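Local coordinates for transcriptional regulatory protein (Chlamydia trachomatis, PDB 3Q7R), which probably acts as a global activator of transcription, binding a paired DNA recognition motif that also occurs in its own promoter, at residues L77-F82 and W97-P102; L17-W22 and V55-L60; A10-V15 and E36-I41. All coordinates share one frame; numbering follows the deposited sequence.

How the interactions relate
All three contacts lie in one five-stranded parallel sheet of the receiver domain, ordered 37-42, 13-18, 51-57, 75-80, 97-100. Interactions 1 and 3 are on opposite sides of the chain's centre, their own centres about 21 Å apart, and each pairs the two strands of a beta-alpha-beta unit. Interaction 2 joins these halves: it shares strand 13-18 with interaction 3, their segments alternating along the chain, and closes before interaction 1 opens. Its centre is about 10 Å from that of interaction 1, which it meets through the Glu57-Arg101 salt bridge. The polar cluster at the C-terminal strand ends is thus shared by interactions 1 and 2, while interaction 1 also reaches the second subunit.

Interaction 1 (L77-F82 and W97-P102). With EDO (1,2-ethanediol), chain C.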
loop_
_atom_site.group_PDB
_atom_site.type_symbol
_atom_site.label_atom_id
_atom_site.label_comp_id
_atom_site.label_asym_id
_atom_site.label_seq_id
_atom_site.Cartn_x
_atom_site.Cartn_y
_atom_site.Cartn_z
ATOM N N LEU A 77 3.831 2.420 -7.240
ATOM C CA LEU A 77 3.395 2.781 -5.891
ATOM C C LEU A 77 3.342 4.288 -5.870
ATOM O O LEU A 77 4.308 4.936 -6.321
ATOM C CB LEU A 77 4.458 2.297 -4.871
ATOM C CG LEU A 77 4.304 2.768 -3.406
ATOM C CD1 LEU A 77 3.088 2.106 -2.768
ATOM C CD2 LEU A 77 5.568 2.376 -2.625
ATOM N N VAL A 78 2.264 4.844 -5.331
ATOM C CA VAL A 78 2.048 6.295 -5.404
ATOM C C VAL A 78 2.318 6.972 -4.055
ATOM O O VAL A 78 1.982 6.430 -3.006
ATOM C CB VAL A 78 0.609 6.558 -5.864
ATOM C CG1 VAL A 78 0.259 8.030 -5.713
ATOM C CG2 VAL A 78 0.417 6.052 -7.284
ATOM N N LEU A 79 2.967 8.140 -4.079
ATOM C CA LEU A 79 3.232 8.894 -2.855
ATOM C C LEU A 79 2.316 10.111 -2.808
ATOM O O LEU A 79 2.346 10.954 -3.711
ATOM C CB LEU A 79 4.672 9.382 -2.795
ATOM C CG LEU A 79 5.731 8.313 -3.026
ATOM C CD1 LEU A 79 7.155 8.976 -2.787
ATOM C CD2 LEU A 79 5.466 7.108 -2.080
ATOM N N LEU A 80 1.509 10.200 -1.766
ATOM C CA LEU A 80 0.495 11.282 -1.652
ATOM C C LEU A 80 0.891 12.303 -0.592
ATOM O O LEU A 80 1.316 11.928 0.493
ATOM C CB LEU A 80 -0.854 10.714 -1.169
ATOM C CG LEU A 80 -1.794 10.368 -2.278
ATOM C CD1 LEU A 80 -2.914 9.465 -1.771
ATOM C CD2 LEU A 80 -2.445 11.675 -2.805
ATOM N N ASP A 81 0.674 13.584 -0.860
ATOM C CA ASP A 81 0.939 14.591 0.192
ATOM C C ASP A 81 -0.155 14.633 1.258
ATOM O O ASP A 81 0.088 15.172 2.360
ATOM C CB ASP A 81 0.953 16.003 -0.406
ATOM C CG ASP A 81 2.155 16.276 -1.299
ATOM O OD1 ASP A 81 3.209 15.631 -1.171
ATOM O OD2 ASP A 81 2.093 17.293 -2.053
ATOM N N PHE A 82 -1.351 14.152 0.946
ATOM C CA PHE A 82 -2.527 14.470 1.756
ATOM C C PHE A 82 -3.512 13.301 1.728
ATOM O O PHE A 82 -3.466 12.429 0.830
ATOM C CB PHE A 82 -3.251 15.729 1.162
ATOM C CG PHE A 82 -3.671 15.515 -0.285
ATOM C CD1 PHE A 82 -4.876 14.902 -0.560
ATOM C CD2 PHE A 82 -2.817 15.898 -1.356
ATOM C CE1 PHE A 82 -5.249 14.617 -1.892
ATOM C CE2 PHE A 82 -3.142 15.604 -2.666
ATOM C CZ PHE A 82 -4.375 14.984 -2.954
ATOM N N TRP A 97 -1.712 1.204 -5.219
ATOM C CA TRP A 97 -1.526 1.329 -3.797
ATOM C C TRP A 97 -0.729 2.625 -3.518
ATOM O O TRP A 97 -0.082 3.175 -4.427
ATOM C CB TRP A 97 -0.786 0.067 -3.240
ATOM C CG TRP A 97 -0.614 0.050 -1.742
ATOM C CD1 TRP A 97 0.563 -0.077 -1.038
ATOM C CD2 TRP A 97 -1.642 0.154 -0.758
ATOM N NE1 TRP A 97 0.323 -0.042 0.333
ATOM C CE2 TRP A 97 -1.016 0.088 0.538
ATOM C CE3 TRP A 97 -3.018 0.296 -0.834
ATOM C CZ2 TRP A 97 -1.728 0.186 1.724
ATOM C CZ3 TRP A 97 -3.750 0.384 0.389
ATOM C CH2 TRP A 97 -3.084 0.336 1.638
ATOM N N TYR A 98 -0.755 3.100 -2.267
ATOM C CA TYR A 98 -0.153 4.422 -1.998
ATOM C C TYR A 98 0.289 4.525 -0.549
ATOM O O TYR A 98 -0.151 3.719 0.293
ATOM C CB TYR A 98 -1.142 5.610 -2.282
ATOM C CG TYR A 98 -2.440 5.493 -1.512
ATOM C CD1 TYR A 98 -2.529 5.907 -0.209
ATOM C CD2 TYR A 98 -3.573 4.935 -2.125
ATOM C CE1 TYR A 98 -3.745 5.787 0.499
ATOM C CE2 TYR A 98 -4.774 4.794 -1.444
ATOM C CZ TYR A 98 -4.839 5.183 -0.140
ATOM O OH TYR A 98 -6.035 5.048 0.591
ATOM N N LEU A 99 1.204 5.454 -0.299
ATOM C CA LEU A 99 1.571 5.895 1.056
ATOM C C LEU A 99 1.179 7.355 1.126
ATOM O O LEU A 99 1.357 8.087 0.122
ATOM C CB LEU A 99 3.094 5.837 1.277
ATOM C CG LEU A 99 3.704 4.437 1.194
ATOM C CD1 LEU A 99 5.235 4.489 1.233
ATOM C CD2 LEU A 99 3.160 3.656 2.388
ATOM N N ILE A 100 0.737 7.825 2.302
ATOM C CA ILE A 100 0.414 9.230 2.509
ATOM C C ILE A 100 1.462 9.794 3.452
ATOM O O ILE A 100 1.854 9.117 4.436
ATOM C CB ILE A 100 -0.992 9.427 3.072
ATOM C CG1 ILE A 100 -2.012 8.826 2.081
ATOM C CG2 ILE A 100 -1.236 10.938 3.366
ATOM C CD1 ILE A 100 -3.515 9.113 2.441
ATOM N N ARG A 101 1.944 11.005 3.143
ATOM C CA ARG A 101 2.956 11.642 3.965
ATOM C C ARG A 101 2.434 11.833 5.414
ATOM O O ARG A 101 1.238 11.955 5.669
ATOM C CB ARG A 101 3.387 12.987 3.335
ATOM C CG ARG A 101 4.328 12.778 2.116
ATOM C CD ARG A 101 4.909 14.088 1.490
ATOM N NE ARG A 101 6.064 13.673 0.761
ATOM C CZ ARG A 101 6.051 13.247 -0.508
ATOM N NH1 ARG A 101 4.949 13.347 -1.264
ATOM N NH2 ARG A 101 7.162 12.754 -1.033
ATOM N N PRO A 102 3.357 11.887 6.364
ATOM C CA PRO A 102 4.818 11.873 6.202
ATOM C C PRO A 102 5.416 10.583 5.698
ATOM O O PRO A 102 5.025 9.479 6.100
ATOM C CB PRO A 102 5.345 12.112 7.640
ATOM C CG PRO A 102 4.252 12.784 8.313
ATOM C CD PRO A 102 2.958 12.268 7.738
HETATM C C1 EDO C . -2.157 5.395 4.177
HETATM O O1 EDO C . -3.272 5.950 4.875
HETATM C C2 EDO C . -0.918 5.815 4.964
HETATM O O2 EDO C . 0.230 5.667 4.147
HETATM O O HOH W 1 -0.451 14.064 5.260
#
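Val78 and Leu80 bond along their backbones to Trp97, Leu99 and Arg101, joining the two parallel strands of the beta-alpha-beta unit that ends the receiver-domain sheet. Axes of the short strands come within 4.7 Å at an angle of 27°. Val78 N donates to Trp97 O, Leu99 N to Val78 O, Leu80 N to Leu99 O and Arg101 N to Leu80 O.

Apolar contacts cover both faces. On one, Leu77 and Trp97 run side by side, with Leu77 CD1 3.8 Å from Trp97 CD1, and Leu79 CD2 approaches Leu99 CD1. On the other, Leu80 CD1 sits over a face of the Tyr98 ring, a CH-pi contact 4.3 Å from the centroid, while Leu80 CB lies 3.9 Å from Ile100 CG1. The Trp97 ring continues into the dimer interface, edge-to-face with Trp97 and Phe115 of the second subunit.

The charged contact lies beyond the strands. Arg101 is extended, its CD anti to CA (chi2 -175°), which puts CD beside Asp81 OD1. Arg101 NH1 makes a salt bridge to Asp81 OD1 at 2.9 Å, the oxygen tilted 33° out of the guanidinium plane; the same nitrogen also bridges to Glu57. A cis peptide bond follows, before Pro102.

A 1,2-ethanediol, probably from the crystallisation liquor, lies between the subunits: its O2 accepts from Ile100 N at 2.9 Å, and the molecule also bonds Ile100 N of the second subunit.

Interaction 2 (L17-W22 and V55-L60)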
loop_
_atom_site.group_PDB
_atom_site.type_symbol
_atom_site.label_atom_id
_atom_site.label_comp_id
_atom_site.label_asym_id
_atom_site.label_seq_id
_atom_site.Cartn_x
_atom_site.Cartn_y
_atom_site.Cartn_z
ATOM N N LEU A 17 12.198 6.280 -9.020
ATOM C CA LEU A 17 11.433 7.249 -8.251
ATOM C C LEU A 17 11.164 8.436 -9.145
ATOM O O LEU A 17 12.115 9.046 -9.654
ATOM C CB LEU A 17 12.235 7.704 -7.033
ATOM C CG LEU A 17 11.585 8.792 -6.183
ATOM C CD1 LEU A 17 10.338 8.238 -5.424
ATOM C CD2 LEU A 17 12.619 9.318 -5.136
ATOM N N VAL A 18 9.883 8.761 -9.325
ATOM C CA VAL A 18 9.451 9.922 -10.072
ATOM C C VAL A 18 9.051 10.975 -9.029
ATOM O O VAL A 18 7.961 10.915 -8.463
ATOM C CB VAL A 18 8.296 9.579 -10.976
ATOM C CG1 VAL A 18 7.784 10.879 -11.669
ATOM C CG2 VAL A 18 8.765 8.528 -12.053
ATOM N N SER A 19 9.979 11.887 -8.768
ATOM C CA SER A 19 9.824 12.872 -7.727
ATOM C C SER A 19 10.855 13.968 -7.903
ATOM O O SER A 19 11.940 13.743 -8.408
ATOM C CB SER A 19 10.032 12.191 -6.379
ATOM O OG SER A 19 9.795 13.090 -5.285
ATOM N N GLU A 20 10.513 15.148 -7.385
ATOM C CA GLU A 20 11.481 16.252 -7.178
ATOM C C GLU A 20 12.086 16.279 -5.783
ATOM O O GLU A 20 12.898 17.159 -5.484
ATOM C CB GLU A 20 10.852 17.607 -7.487
ATOM C CG GLU A 20 10.431 17.709 -8.993
ATOM C CD GLU A 20 9.941 19.098 -9.401
ATOM O OE1 GLU A 20 9.769 19.971 -8.504
ATOM O OE2 GLU A 20 9.697 19.311 -10.608
ATOM N N HIS A 21 11.689 15.315 -4.932
ATOM C CA HIS A 21 12.265 15.220 -3.593
ATOM C C HIS A 21 13.621 14.523 -3.648
ATOM O O HIS A 21 13.741 13.350 -3.285
ATOM C CB HIS A 21 11.273 14.501 -2.671
ATOM C CG HIS A 21 10.099 15.363 -2.298
ATOM N ND1 HIS A 21 8.846 15.298 -2.882
ATOM C CD2 HIS A 21 10.038 16.384 -1.405
ATOM C CE1 HIS A 21 8.046 16.198 -2.313
ATOM N NE2 HIS A 21 8.752 16.877 -1.427
ATOM N N TRP A 22 14.621 15.251 -4.134
ATOM C CA TRP A 22 15.962 14.722 -4.267
ATOM C C TRP A 22 16.510 14.226 -2.914
ATOM O O TRP A 22 17.209 13.230 -2.878
ATOM C CB TRP A 22 16.895 15.785 -4.862
ATOM C CG TRP A 22 16.568 16.108 -6.308
ATOM C CD1 TRP A 22 15.669 17.040 -6.754
ATOM C CD2 TRP A 22 17.132 15.507 -7.487
ATOM N NE1 TRP A 22 15.645 17.056 -8.126
ATOM C CE2 TRP A 22 16.531 16.125 -8.604
ATOM C CE3 TRP A 22 18.102 14.529 -7.707
ATOM C CZ2 TRP A 22 16.867 15.798 -9.908
ATOM C CZ3 TRP A 22 18.428 14.196 -9.005
ATOM C CH2 TRP A 22 17.812 14.831 -10.094
ATOM N N VAL A 55 7.981 4.401 -8.333
ATOM C CA VAL A 55 7.367 5.035 -7.137
ATOM C C VAL A 55 7.104 6.448 -7.603
ATOM O O VAL A 55 8.040 7.143 -7.971
ATOM C CB VAL A 55 8.342 5.027 -5.966
ATOM C CG1 VAL A 55 7.704 5.759 -4.782
ATOM C CG2 VAL A 55 8.636 3.586 -5.539
ATOM N N CYS A 56 5.821 6.854 -7.705
ATOM C CA CYS A 56 5.538 8.152 -8.339
ATOM C C CYS A 56 4.801 9.099 -7.417
ATOM O O CYS A 56 3.799 8.704 -6.841
ATOM C CB CYS A 56 4.625 7.887 -9.550
ATOM S SG CYS A 56 4.382 9.345 -10.611
ATOM N N GLU A 57 5.274 10.337 -7.305
ATOM C CA GLU A 57 4.503 11.322 -6.594
ATOM C C GLU A 57 3.108 11.492 -7.217
ATOM O O GLU A 57 2.957 11.572 -8.459
ATOM C CB GLU A 57 5.196 12.681 -6.733
ATOM C CG GLU A 57 6.537 12.703 -6.025
ATOM C CD GLU A 57 6.409 12.747 -4.528
ATOM O OE1 GLU A 57 5.291 12.811 -3.975
ATOM O OE2 GLU A 57 7.452 12.648 -3.849
ATOM N N TYR A 58 2.085 11.604 -6.368
ATOM C CA TYR A 58 0.750 11.831 -6.899
ATOM C C TYR A 58 0.717 13.105 -7.771
ATOM O O TYR A 58 0.037 13.158 -8.802
ATOM C CB TYR A 58 -0.246 11.926 -5.753
ATOM C CG TYR A 58 -1.685 12.086 -6.234
ATOM C CD1 TYR A 58 -2.365 10.978 -6.776
ATOM C CD2 TYR A 58 -2.324 13.308 -6.161
ATOM C CE1 TYR A 58 -3.696 11.112 -7.218
ATOM C CE2 TYR A 58 -3.656 13.452 -6.617
ATOM C CZ TYR A 58 -4.311 12.317 -7.106
ATOM O OH TYR A 58 -5.641 12.461 -7.543
ATOM N N SER A 59 1.429 14.153 -7.352
ATOM C CA SER A 59 1.480 15.343 -8.180
ATOM C C SER A 59 2.091 15.156 -9.561
ATOM O O SER A 59 1.958 16.076 -10.405
ATOM C CB SER A 59 2.210 16.491 -7.482
ATOM O OG SER A 59 1.517 16.930 -6.291
ATOM N N LEU A 60 2.742 14.017 -9.808
ATOM C CA LEU A 60 3.356 13.729 -11.102
ATOM C C LEU A 60 2.627 12.581 -11.795
ATOM O O LEU A 60 3.012 12.180 -12.907
ATOM C CB LEU A 60 4.822 13.427 -10.973
ATOM C CG LEU A 60 5.643 14.626 -10.487
ATOM C CD1 LEU A 60 7.099 14.209 -10.117
ATOM C CD2 LEU A 60 5.588 15.707 -11.577
#
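Leu17 and Val18 run parallel to Val55 and Cys56, with Val18 N donating to Val55 O at 2.8 Å and Glu57 N to Val18 O at 3.0 Å, both bonds almost straight. On one face of this pairing Leu17 CD1 crosses to Val55 CG1, 3.7 Å away. On the other, Val18 CG1 touches both Cys56 SG and Leu60 CD1, the latter at 3.7 Å, where the short 3-10 turn 58-60 folds its leucine back over the strand end.

The polar centre is Glu57 OE2, which accepts two bonds. Glu57 bends at chi2 (-73°), bringing CD back toward the 17-22 segment. Ser19 OG donates to Glu57 OE2 at 2.8 Å, using the anti lone pair, while His21 ND1 comes in from well above the carboxylate plane (62°) at 3.1 Å. The serine hydroxyl has a second role, since its OG accepts from His21 N at 2.9 Å in an ST turn. The turn ties the His21 backbone to the same hydroxyl that binds Glu57, which probably limits the movement of both donors.

In typical receivers the acidic pocket and phosphoacceptor aspartate occupy these C-terminal strand ends, and Glu57 appears to take the aspartate's place, consistent with an atypical regulator. Its other oxygen, OE1, bridges to Arg101, beyond strand 97-100. Strands 37-42 and 75-80 flank the pair, with Leu79 of the latter against Val55 and Glu57, while His21 is the N-cap of helix 22-31.

Interaction 3 (A10-V15 and E36-I41); sequences AGPKHV and EYRCTI
His14 and Thr40 meet across the two parallel strands of a beta-alpha-beta unit at the edge of the receiver-domain sheet, the imidazole reaching edge-on from strand 13-18 to its neighbour. CB projects to the same face as Arg38, 4.2 Å from Arg38 O, and CG lies anti to the backbone N (chi1 178°). From there the ring presents its edge to the adjoining strand: CD2 comes within 3.2 Å of Arg38 O, which lies near the ring plane. At the tip, NE2 shares a hydrogen bond of 2.8 Å with Thr40 OG1, also near that plane, and CE1 passes 3.6 Å from the same oxygen. ND1 bonds to Ser50 OG, so both ring nitrogens are engaged and the ring's rotation is fixed.

Backbone bonds hold the register: Lys13 N to Glu36 O, Arg38 N to Lys13 O, Val15 N to Arg38 O and Thr40 N to Val15 O. Before the strand, Pro12 CB packs on Glu36 C at 3.4 Å and its CG on the Arg38 guanidinium.

The opposite face is formed by Lys13, Val15, Tyr37 and Cys39. Helix 105-118 covers Val15 and Tyr37 there, Phe25 of the connecting helix 22-31 meets Cys39, and strand 51-57 borders strand 13-18 on its other side.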
loop_
_atom_site.group_PDB
_atom_site.type_symbol
_atom_site.label_atom_id
_atom_site.label_comp_id
_atom_site.label_asym_id
_atom_site.label_seq_id
_atom_site.Cartn_x
_atom_site.Cartn_y
_atom_site.Cartn_z
ATOM N N ALA A 10 20.417 -12.945 -9.946
ATOM C CA ALA A 10 19.540 -12.285 -10.915
ATOM C C ALA A 10 19.872 -10.795 -11.051
ATOM O O ALA A 10 19.469 -10.130 -12.015
ATOM C CB ALA A 10 18.073 -12.477 -10.521
ATOM N N GLY A 11 20.611 -10.270 -10.086
ATOM C CA GLY A 11 20.958 -8.863 -10.124
ATOM C C GLY A 11 19.898 -8.075 -9.389
ATOM O O GLY A 11 18.847 -8.603 -9.039
ATOM N N PRO A 12 20.192 -6.810 -9.107
ATOM C CA PRO A 12 19.239 -6.099 -8.267
ATOM C C PRO A 12 17.981 -5.707 -9.052
ATOM O O PRO A 12 18.001 -5.599 -10.289
ATOM C CB PRO A 12 20.025 -4.864 -7.818
ATOM C CG PRO A 12 21.012 -4.640 -8.911
ATOM C CD PRO A 12 21.382 -6.003 -9.433
ATOM N N LYS A 13 16.897 -5.553 -8.317
ATOM C CA LYS A 13 15.661 -5.030 -8.879
ATOM C C LYS A 13 15.869 -3.526 -9.081
ATOM O O LYS A 13 16.537 -2.883 -8.289
ATOM C CB LYS A 13 14.519 -5.240 -7.897
ATOM C CG LYS A 13 14.230 -6.705 -7.574
ATOM C CD LYS A 13 13.582 -7.453 -8.712
ATOM C CE LYS A 13 13.060 -8.852 -8.255
ATOM N NZ LYS A 13 12.165 -8.817 -7.043
ATOM N N HIS A 14 15.274 -2.977 -10.119
ATOM C CA HIS A 14 15.396 -1.560 -10.415
ATOM C C HIS A 14 14.146 -0.830 -9.996
ATOM O O HIS A 14 13.021 -1.187 -10.388
ATOM C CB HIS A 14 15.564 -1.320 -11.938
ATOM C CG HIS A 14 15.648 0.142 -12.286
ATOM N ND1 HIS A 14 15.321 0.650 -13.538
ATOM C CD2 HIS A 14 16.023 1.218 -11.543
ATOM C CE1 HIS A 14 15.466 1.960 -13.527
ATOM N NE2 HIS A 14 15.904 2.331 -12.324
ATOM N N VAL A 15 14.358 0.199 -9.199
ATOM C CA VAL A 15 13.267 1.069 -8.740
ATOM C C VAL A 15 13.463 2.462 -9.327
ATOM O O VAL A 15 14.557 3.028 -9.185
ATOM C CB VAL A 15 13.303 1.188 -7.215
ATOM C CG1 VAL A 15 12.161 2.074 -6.752
ATOM C CG2 VAL A 15 13.233 -0.244 -6.577
ATOM N N GLU A 36 20.583 -5.708 -3.971
ATOM C CA GLU A 36 19.186 -6.115 -4.105
ATOM C C GLU A 36 18.310 -5.074 -4.837
ATOM O O GLU A 36 17.318 -5.437 -5.449
ATOM C CB GLU A 36 18.608 -6.372 -2.707
ATOM C CG GLU A 36 19.299 -7.532 -1.979
ATOM C CD GLU A 36 18.883 -7.698 -0.523
ATOM O OE1 GLU A 36 18.090 -6.890 -0.007
ATOM O OE2 GLU A 36 19.370 -8.658 0.111
ATOM N N TYR A 37 18.651 -3.791 -4.689
ATOM C CA TYR A 37 17.845 -2.671 -5.257
ATOM C C TYR A 37 18.735 -1.592 -5.846
ATOM O O TYR A 37 19.616 -1.090 -5.159
ATOM C CB TYR A 37 16.988 -1.999 -4.181
ATOM C CG TYR A 37 16.210 -2.973 -3.330
ATOM C CD1 TYR A 37 14.996 -3.474 -3.752
ATOM C CD2 TYR A 37 16.717 -3.396 -2.105
ATOM C CE1 TYR A 37 14.289 -4.407 -2.959
ATOM C CE2 TYR A 37 16.029 -4.291 -1.314
ATOM C CZ TYR A 37 14.820 -4.795 -1.744
ATOM O OH TYR A 37 14.155 -5.694 -0.938
ATOM N N ARG A 38 18.485 -1.236 -7.106
ATOM C CA ARG A 38 19.178 -0.138 -7.811
ATOM C C ARG A 38 18.123 0.936 -7.997
ATOM O O ARG A 38 17.081 0.663 -8.579
ATOM C CB ARG A 38 19.641 -0.633 -9.178
ATOM C CG ARG A 38 20.376 0.329 -10.079
ATOM C CD ARG A 38 21.014 -0.420 -11.289
ATOM N NE ARG A 38 22.052 -1.392 -10.862
ATOM C CZ ARG A 38 22.804 -2.165 -11.681
ATOM N NH1 ARG A 38 22.642 -2.102 -13.016
ATOM N NH2 ARG A 38 23.721 -3.022 -11.174
ATOM N N CYS A 39 18.396 2.135 -7.521
ATOM C CA CYS A 39 17.428 3.220 -7.584
ATOM C C CYS A 39 17.888 4.310 -8.523
ATOM O O CYS A 39 19.084 4.652 -8.562
ATOM C CB CYS A 39 17.230 3.832 -6.195
ATOM S SG CYS A 39 16.704 2.653 -4.980
ATOM N N THR A 40 16.940 4.886 -9.257
ATOM C CA THR A 40 17.233 6.056 -10.069
ATOM C C THR A 40 16.041 6.990 -9.923
ATOM O O THR A 40 15.017 6.584 -9.364
ATOM C CB THR A 40 17.416 5.689 -11.538
ATOM O OG1 THR A 40 16.200 5.126 -12.063
ATOM C CG2 THR A 40 18.599 4.678 -11.686
ATOM N N ILE A 41 16.213 8.225 -10.399
ATOM C CA ILE A 41 15.239 9.280 -10.207
ATOM C C ILE A 41 14.900 9.984 -11.518
ATOM O O ILE A 41 15.753 10.174 -12.407
ATOM C CB ILE A 41 15.721 10.277 -9.136
ATOM C CG1 ILE A 41 14.570 11.204 -8.672
ATOM C CG2 ILE A 41 16.947 11.073 -9.648
ATOM C CD1 ILE A 41 14.973 12.228 -7.579
#